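Long-range contact in ABC transporter, periplasmic substrate-binding protein (Thermotoga maritima, PDB 2HPG), which probably captures a small solute in the periplasm and delivers it to a tripartite ATP-independent (TRAP) transporter: residues Gly129-Gln139 / Leu227-Phe238. Numbering follows the deposited sequence.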
ATOM      1  N   GLY A 129      16.487  -8.043 -10.336  1.00 29.42           N
ATOM      2  CA  GLY A 129      17.330  -7.725  -9.184  1.00 29.05           C
ATOM      3  C   GLY A 129      16.605  -7.179  -7.961  1.00 28.54           C
ATOM      4  O   GLY A 129      17.246  -6.636  -7.048  1.00 28.71           O
ATOM      5  N   ILE A 130      15.278  -7.338  -7.922  1.00 27.44           N
ATOM      6  CA  ILE A 130      14.460  -6.832  -6.812  1.00 27.01           C
ATOM      7  C   ILE A 130      14.185  -7.944  -5.814  1.00 25.61           C
ATOM      8  O   ILE A 130      13.602  -8.959  -6.166  1.00 24.94           O
ATOM      9  CB  ILE A 130      13.105  -6.296  -7.304  1.00 26.70           C
ATOM     10  CG1 ILE A 130      13.305  -5.127  -8.274  1.00 27.08           C
ATOM     11  CG2 ILE A 130      12.217  -5.868  -6.109  1.00 27.06           C
ATOM     12  CD1 ILE A 130      12.073  -4.819  -9.122  1.00 27.02           C
ATOM     13  N   LYS A 131      14.607  -7.743  -4.576  1.00 24.55           N
ATOM     14  CA  LYS A 131      14.301  -8.651  -3.488  1.00 24.11           C
ATOM     15  C   LYS A 131      13.169  -8.048  -2.639  1.00 24.03           C
ATOM     16  O   LYS A 131      13.308  -6.941  -2.097  1.00 24.12           O
ATOM     17  CB  LYS A 131      15.553  -8.872  -2.633  1.00 24.35           C
ATOM     18  CG  LYS A 131      15.363  -9.613  -1.320  1.00 25.20           C
ATOM     19  CD  LYS A 131      14.906 -11.041  -1.553  1.00 27.01           C
ATOM     20  CE  LYS A 131      14.594 -11.731  -0.255  1.00 27.63           C
ATOM     21  NZ  LYS A 131      14.176 -13.139  -0.487  1.00 28.00           N
ATOM     22  N   VAL A 132      12.056  -8.772  -2.533  1.00 22.89           N
ATOM     23  CA  VAL A 132      10.978  -8.422  -1.601  1.00 22.29           C
ATOM     24  C   VAL A 132      11.301  -8.969  -0.201  1.00 21.83           C
ATOM     25  O   VAL A 132      11.411 -10.179  -0.020  1.00 21.61           O
ATOM     26  CB  VAL A 132       9.613  -8.968  -2.126  1.00 22.31           C
ATOM     27  CG1 VAL A 132       8.466  -8.664  -1.165  1.00 22.34           C
ATOM     28  CG2 VAL A 132       9.309  -8.399  -3.496  1.00 22.66           C
ATOM     29  N   LEU A 133      11.499  -8.090   0.776  1.00 20.75           N
ATOM     30  CA  LEU A 133      11.748  -8.526   2.141  1.00 20.67           C
ATOM     31  C   LEU A 133      10.439  -8.812   2.876  1.00 20.42           C
ATOM     32  O   LEU A 133      10.393  -9.632   3.809  1.00 20.43           O
ATOM     33  CB  LEU A 133      12.496  -7.450   2.923  1.00 21.01           C
ATOM     34  CG  LEU A 133      13.947  -7.152   2.579  1.00 20.46           C
ATOM     35  CD1 LEU A 133      14.369  -5.963   3.410  1.00 20.60           C
ATOM     36  CD2 LEU A 133      14.831  -8.349   2.886  1.00 20.93           C
ATOM     37  N   SER A 134       9.386  -8.098   2.483  1.00 19.65           N
ATOM     38  CA  SER A 134       8.089  -8.239   3.124  1.00 19.61           C
ATOM     39  C   SER A 134       6.982  -7.520   2.367  1.00 19.58           C
ATOM     40  O   SER A 134       7.232  -6.500   1.709  1.00 18.52           O
ATOM     41  CB  SER A 134       8.150  -7.708   4.559  1.00 19.62           C
ATOM     42  OG  SER A 134       6.898  -7.870   5.206  1.00 19.99           O
ATOM     43  N   PHE A 135       5.767  -8.071   2.459  1.00 19.49           N
ATOM     44  CA  PHE A 135       4.553  -7.333   2.092  1.00 19.56           C
ATOM     45  C   PHE A 135       3.462  -7.382   3.170  1.00 19.11           C
ATOM     46  O   PHE A 135       2.289  -7.230   2.860  1.00 20.00           O
ATOM     47  CB  PHE A 135       4.017  -7.757   0.705  1.00 20.15           C
ATOM     48  CG  PHE A 135       3.644  -9.223   0.590  1.00 21.61           C
ATOM     49  CD1 PHE A 135       2.369  -9.675   0.972  1.00 21.05           C
ATOM     50  CD2 PHE A 135       4.547 -10.143   0.050  1.00 22.50           C
ATOM     51  CE1 PHE A 135       2.020 -11.007   0.853  1.00 21.49           C
ATOM     52  CE2 PHE A 135       4.208 -11.506  -0.070  1.00 22.24           C
ATOM     53  CZ  PHE A 135       2.939 -11.937   0.334  1.00 21.99           C
ATOM     54  N   TYR A 136       3.853  -7.558   4.435  1.00 18.72           N
ATOM     55  CA  TYR A 136       2.934  -7.501   5.565  1.00 18.27           C
ATOM     56  C   TYR A 136       2.833  -6.098   6.145  1.00 17.87           C
ATOM     57  O   TYR A 136       2.744  -5.916   7.374  1.00 17.69           O
ATOM     58  CB  TYR A 136       3.408  -8.429   6.678  1.00 19.25           C
ATOM     59  CG  TYR A 136       3.492  -9.903   6.317  1.00 18.57           C
ATOM     60  CD1 TYR A 136       2.881 -10.427   5.193  1.00 20.56           C
ATOM     61  CD2 TYR A 136       4.159 -10.787   7.161  1.00 19.93           C
ATOM     62  CE1 TYR A 136       2.978 -11.774   4.898  1.00 20.63           C
ATOM     63  CE2 TYR A 136       4.247 -12.129   6.868  1.00 19.35           C
ATOM     64  CZ  TYR A 136       3.668 -12.616   5.750  1.00 20.77           C
ATOM     65  OH  TYR A 136       3.789 -13.970   5.491  1.00 20.02           O
ATOM     66  N   TRP A 137       2.831  -5.106   5.258  1.00 17.53           N
ATOM     67  CA  TRP A 137       2.830  -3.701   5.646  1.00 17.05           C
ATOM     68  C   TRP A 137       1.598  -3.117   5.014  1.00 17.50           C
ATOM     69  O   TRP A 137       1.515  -3.008   3.799  1.00 17.13           O
ATOM     70  CB  TRP A 137       4.107  -3.005   5.156  1.00 16.42           C
ATOM     71  CG  TRP A 137       5.288  -3.396   5.986  1.00 15.52           C
ATOM     72  CD1 TRP A 137       5.942  -4.593   5.971  1.00 15.35           C
ATOM     73  CD2 TRP A 137       5.933  -2.599   6.985  1.00 15.27           C
ATOM     74  NE1 TRP A 137       6.941  -4.594   6.914  1.00 15.90           N
ATOM     75  CE2 TRP A 137       6.962  -3.374   7.541  1.00 14.92           C
ATOM     76  CE3 TRP A 137       5.732  -1.303   7.467  1.00 15.26           C
ATOM     77  CZ2 TRP A 137       7.804  -2.888   8.557  1.00 16.09           C
ATOM     78  CZ3 TRP A 137       6.565  -0.825   8.470  1.00 15.39           C
ATOM     79  CH2 TRP A 137       7.587  -1.614   8.998  1.00 15.74           C
ATOM     80  N   VAL A 138       0.618  -2.791   5.847  1.00 18.41           N
ATOM     81  CA  VAL A 138      -0.701  -2.411   5.367  1.00 18.88           C
ATOM     82  C   VAL A 138      -1.072  -1.030   5.916  1.00 19.12           C
ATOM     83  O   VAL A 138      -0.945  -0.770   7.109  1.00 18.90           O
ATOM     84  CB  VAL A 138      -1.719  -3.529   5.750  1.00 18.80           C
ATOM     85  CG1 VAL A 138      -3.130  -3.054   5.713  1.00 19.22           C
ATOM     86  CG2 VAL A 138      -1.523  -4.738   4.801  1.00 19.51           C
ATOM     87  N   GLN A 139      -1.485  -0.128   5.021  1.00 19.29           N
ATOM     88  CA  GLN A 139      -1.867   1.218   5.439  1.00 19.38           C
ATOM     89  C   GLN A 139      -3.349   1.320   5.764  1.00 19.44           C
ATOM     90  O   GLN A 139      -3.793   2.310   6.342  1.00 20.16           O
ATOM     91  CB  GLN A 139      -1.492   2.225   4.366  1.00 19.99           C
ATOM     92  CG  GLN A 139      -0.042   2.641   4.414  1.00 20.31           C
ATOM     93  CD  GLN A 139       0.269   3.678   3.394  1.00 20.66           C
ATOM     94  OE1 GLN A 139      -0.349   4.737   3.389  1.00 23.15           O
ATOM     95  NE2 GLN A 139       1.209   3.380   2.501  1.00 21.57           N
ATOM     96  N   LEU A 227      -4.441  -0.978   1.035  1.00 16.84           N
ATOM     97  CA  LEU A 227      -3.088  -0.660   0.563  1.00 16.82           C
ATOM     98  C   LEU A 227      -2.033  -1.557   1.199  1.00 17.25           C
ATOM     99  O   LEU A 227      -1.727  -1.463   2.404  1.00 16.82           O
ATOM    100  CB  LEU A 227      -2.773   0.832   0.770  1.00 17.27           C
ATOM    101  CG  LEU A 227      -1.389   1.346   0.356  1.00 16.51           C
ATOM    102  CD1 LEU A 227      -0.877   0.714  -0.924  1.00 15.81           C
ATOM    103  CD2 LEU A 227      -1.467   2.884   0.224  1.00 16.92           C
ATOM    104  N   ILE A 228      -1.517  -2.461   0.374  1.00 17.03           N
ATOM    105  CA  ILE A 228      -0.489  -3.390   0.778  1.00 17.91           C
ATOM    106  C   ILE A 228       0.827  -2.860   0.242  1.00 17.48           C
ATOM    107  O   ILE A 228       1.008  -2.745  -0.971  1.00 18.19           O
ATOM    108  CB  ILE A 228      -0.736  -4.785   0.174  1.00 17.35           C
ATOM    109  CG1 ILE A 228      -2.110  -5.329   0.596  1.00 19.02           C
ATOM    110  CG2 ILE A 228       0.369  -5.751   0.606  1.00 18.06           C
ATOM    111  CD1 ILE A 228      -2.579  -6.493  -0.320  1.00 19.16           C
ATOM    112  N   ASN A 229       1.742  -2.537   1.135  1.00 17.35           N
ATOM    113  CA  ASN A 229       3.055  -2.078   0.706  1.00 17.40           C
ATOM    114  C   ASN A 229       4.023  -3.237   0.596  1.00 17.93           C
ATOM    115  O   ASN A 229       3.946  -4.216   1.363  1.00 17.23           O
ATOM    116  CB  ASN A 229       3.596  -1.011   1.644  1.00 17.06           C
ATOM    117  CG  ASN A 229       2.876   0.320   1.495  1.00 16.48           C
ATOM    118  OD1 ASN A 229       2.150   0.750   2.389  1.00 17.92           O
ATOM    119  ND2 ASN A 229       3.059   0.964   0.345  1.00 15.07           N
ATOM    120  N   PHE A 230       4.931  -3.119  -0.373  1.00 17.99           N
ATOM    121  CA  PHE A 230       6.004  -4.082  -0.576  1.00 18.32           C
ATOM    122  C   PHE A 230       7.323  -3.441  -0.208  1.00 18.54           C
ATOM    123  O   PHE A 230       7.598  -2.324  -0.602  1.00 17.61           O
ATOM    124  CB  PHE A 230       6.033  -4.523  -2.030  1.00 18.78           C
ATOM    125  CG  PHE A 230       5.034  -5.569  -2.349  1.00 19.77           C
ATOM    126  CD1 PHE A 230       5.444  -6.834  -2.721  1.00 20.19           C
ATOM    127  CD2 PHE A 230       3.674  -5.309  -2.237  1.00 20.51           C
ATOM    128  CE1 PHE A 230       4.517  -7.806  -3.002  1.00 21.42           C
ATOM    129  CE2 PHE A 230       2.749  -6.288  -2.510  1.00 20.53           C
ATOM    130  CZ  PHE A 230       3.182  -7.536  -2.902  1.00 21.15           C
ATOM    131  N   GLU A 231       8.131  -4.153   0.566  1.00 19.05           N
ATOM    132  CA  GLU A 231       9.370  -3.612   1.100  1.00 19.27           C
ATOM    133  C   GLU A 231      10.505  -4.297   0.361  1.00 19.77           C
ATOM    134  O   GLU A 231      10.681  -5.506   0.480  1.00 19.37           O
ATOM    135  CB  GLU A 231       9.437  -3.859   2.610  1.00 19.86           C
ATOM    136  CG  GLU A 231       8.180  -3.431   3.369  1.00 17.57           C
ATOM    137  CD  GLU A 231       7.828  -1.969   3.160  1.00 17.88           C
ATOM    138  OE1 GLU A 231       8.778  -1.180   3.093  1.00 16.63           O
ATOM    139  OE2 GLU A 231       6.610  -1.617   3.062  1.00 14.82           O
ATOM    140  N   ILE A 232      11.226  -3.531  -0.457  1.00 19.32           N
ATOM    141  CA  ILE A 232      12.213  -4.102  -1.369  1.00 19.80           C
ATOM    142  C   ILE A 232      13.631  -3.633  -1.068  1.00 20.49           C
ATOM    143  O   ILE A 232      13.825  -2.545  -0.523  1.00 19.88           O
ATOM    144  CB  ILE A 232      11.855  -3.826  -2.861  1.00 19.62           C
ATOM    145  CG1 ILE A 232      11.920  -2.326  -3.194  1.00 19.36           C
ATOM    146  CG2 ILE A 232      10.467  -4.379  -3.179  1.00 18.67           C
ATOM    147  CD1 ILE A 232      11.755  -2.013  -4.673  1.00 18.45           C
ATOM    148  N   VAL A 233      14.600  -4.496  -1.383  1.00 20.95           N
ATOM    149  CA  VAL A 233      16.028  -4.160  -1.401  1.00 21.90           C
ATOM    150  C   VAL A 233      16.681  -4.758  -2.654  1.00 22.91           C
ATOM    151  O   VAL A 233      16.065  -5.552  -3.361  1.00 23.14           O
ATOM    152  CB  VAL A 233      16.811  -4.662  -0.150  1.00 21.86           C
ATOM    153  CG1 VAL A 233      16.376  -3.931   1.120  1.00 22.01           C
ATOM    154  CG2 VAL A 233      16.708  -6.196   0.028  1.00 21.95           C
ATOM    155  N   SER A 234      17.918  -4.345  -2.935  1.00 23.61           N
ATOM    156  CA  SER A 234      18.715  -4.944  -4.004  1.00 24.30           C
ATOM    157  C   SER A 234      18.963  -6.412  -3.721  1.00 24.73           C
ATOM    158  O   SER A 234      19.448  -6.760  -2.641  1.00 24.01           O
ATOM    159  CB  SER A 234      20.075  -4.246  -4.130  1.00 24.55           C
ATOM    160  OG  SER A 234      20.895  -4.947  -5.041  1.00 26.73           O
ATOM    161  N   ALA A 235      18.648  -7.271  -4.691  1.00 25.45           N
ATOM    162  CA  ALA A 235      18.927  -8.708  -4.556  1.00 26.55           C
ATOM    163  C   ALA A 235      20.432  -8.954  -4.418  1.00 27.69           C
ATOM    164  O   ALA A 235      20.854  -9.781  -3.596  1.00 29.02           O
ATOM    165  CB  ALA A 235      18.363  -9.475  -5.741  1.00 26.17           C
ATOM    166  N   ASP A 236      21.233  -8.222  -5.200  1.00 28.84           N
ATOM    167  CA  ASP A 236      22.704  -8.326  -5.154  1.00 29.09           C
ATOM    168  C   ASP A 236      23.257  -7.992  -3.781  1.00 29.13           C
ATOM    169  O   ASP A 236      24.063  -8.733  -3.254  1.00 29.70           O
ATOM    170  CB  ASP A 236      23.365  -7.403  -6.178  1.00 29.58           C
ATOM    171  CG  ASP A 236      23.197  -7.891  -7.604  1.00 32.35           C
ATOM    172  OD1 ASP A 236      23.031  -9.119  -7.826  1.00 34.19           O
ATOM    173  OD2 ASP A 236      23.230  -7.031  -8.512  1.00 37.38           O
ATOM    174  N   TRP A 237      22.814  -6.879  -3.207  1.00 28.96           N
ATOM    175  CA  TRP A 237      23.198  -6.517  -1.850  1.00 28.46           C
ATOM    176  C   TRP A 237      22.717  -7.522  -0.802  1.00 28.89           C
ATOM    177  O   TRP A 237      23.477  -7.944   0.065  1.00 28.88           O
ATOM    178  CB  TRP A 237      22.640  -5.134  -1.484  1.00 27.98           C
ATOM    179  CG  TRP A 237      23.000  -4.744  -0.104  1.00 26.69           C
ATOM    180  CD1 TRP A 237      24.192  -4.247   0.306  1.00 26.83           C
ATOM    181  CD2 TRP A 237      22.184  -4.861   1.075  1.00 26.61           C
ATOM    182  NE1 TRP A 237      24.176  -4.037   1.667  1.00 27.08           N
ATOM    183  CE2 TRP A 237      22.953  -4.401   2.160  1.00 26.44           C
ATOM    184  CE3 TRP A 237      20.884  -5.318   1.317  1.00 27.02           C
ATOM    185  CZ2 TRP A 237      22.467  -4.368   3.468  1.00 27.14           C
ATOM    186  CZ3 TRP A 237      20.400  -5.292   2.624  1.00 26.62           C
ATOM    187  CH2 TRP A 237      21.193  -4.821   3.680  1.00 27.20           C
ATOM    188  N   PHE A 238      21.435  -7.864  -0.844  1.00 29.21           N
ATOM    189  CA  PHE A 238      20.885  -8.798   0.134  1.00 29.34           C
ATOM    190  C   PHE A 238      21.689 -10.100   0.127  1.00 29.45           C
ATOM    191  O   PHE A 238      22.089 -10.591   1.179  1.00 28.79           O
ATOM    192  CB  PHE A 238      19.410  -9.084  -0.159  1.00 29.65           C
ATOM    193  CG  PHE A 238      18.712  -9.824   0.936  1.00 29.02           C
ATOM    194  CD1 PHE A 238      18.505  -9.218   2.169  1.00 30.90           C
ATOM    195  CD2 PHE A 238      18.262 -11.127   0.744  1.00 29.89           C
ATOM    196  CE1 PHE A 238      17.852  -9.897   3.194  1.00 30.47           C
ATOM    197  CE2 PHE A 238      17.607 -11.815   1.762  1.00 29.20           C
ATOM    198  CZ  PHE A 238      17.403 -11.201   2.984  1.00 30.58           C
TER
HETATM  199  O   HOH W   1      20.226  -6.298  -7.239  1.00 37.16           O
HETATM  200  O   HOH W   2       2.784   4.094  -0.007  1.00 29.01           O
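Phe135 and Phe230 run alongside each other from two antiparallel strands. The Phe135 CB is a knob set squarely over the Phe230 ring, 3.5 Å from its centroid and 4° off the normal. The two rings run nearly parallel, at 20°, but are slid apart and barely overlap. CG of Phe135 sits between its own backbone N and carbonyl carbon (chi1 60°), which sets the ring beside that of Phe230. Val132 CG1 fits beside the Phe230 ring, 3.9 Å from CD1.

The face with Trp137 packs differently. Glu231 CG lies over one face of the indole, 3.6 Å from Trp137 CD1; a bend beyond CG brings OE2 back beside Trp137 CB. Phe27 stacks on the indole, Tyr23 meets it edge-to-face, and NE1 bonds to Met253 O. Further along, Leu133 and Lys131 make a hollow for Phe238. Leu133 CD2 reaches Phe238 CE1 at 3.4 Å, and Lys131 CE lies 3.6 Å from Phe238 CE2. Lys131 NZ goes on to a salt bridge with Glu250 of helix 243-278.

At the other end Gln139 NE2 gives a hydrogen bond to Asn229 OD1 (2.8 Å), on a lone pair of that oxygen. A water joins NE2 to Asn229 ND2, and Tyr23 OH also bonds to OD1. The Leu227 CD2 methyl packs against the Gln139 amide, 3.5 Å from NE2.

Backbone hydrogen bonds join the segments from Gly129 O with Ala235 N at one end to Gln139 N with Leu227 O at the other. A classic beta bulge sets Leu133 and Ser134 opposite the single residue Glu231. Helices 101-112 and 115-128 cover the face with Val132, Phe135 and Val138; helix 243-278 covers that with Lys131 and Ser134. Strands 130-146 and 218-234 belong to the mixed alpha/beta fold of the DctP family of periplasmic binding proteins.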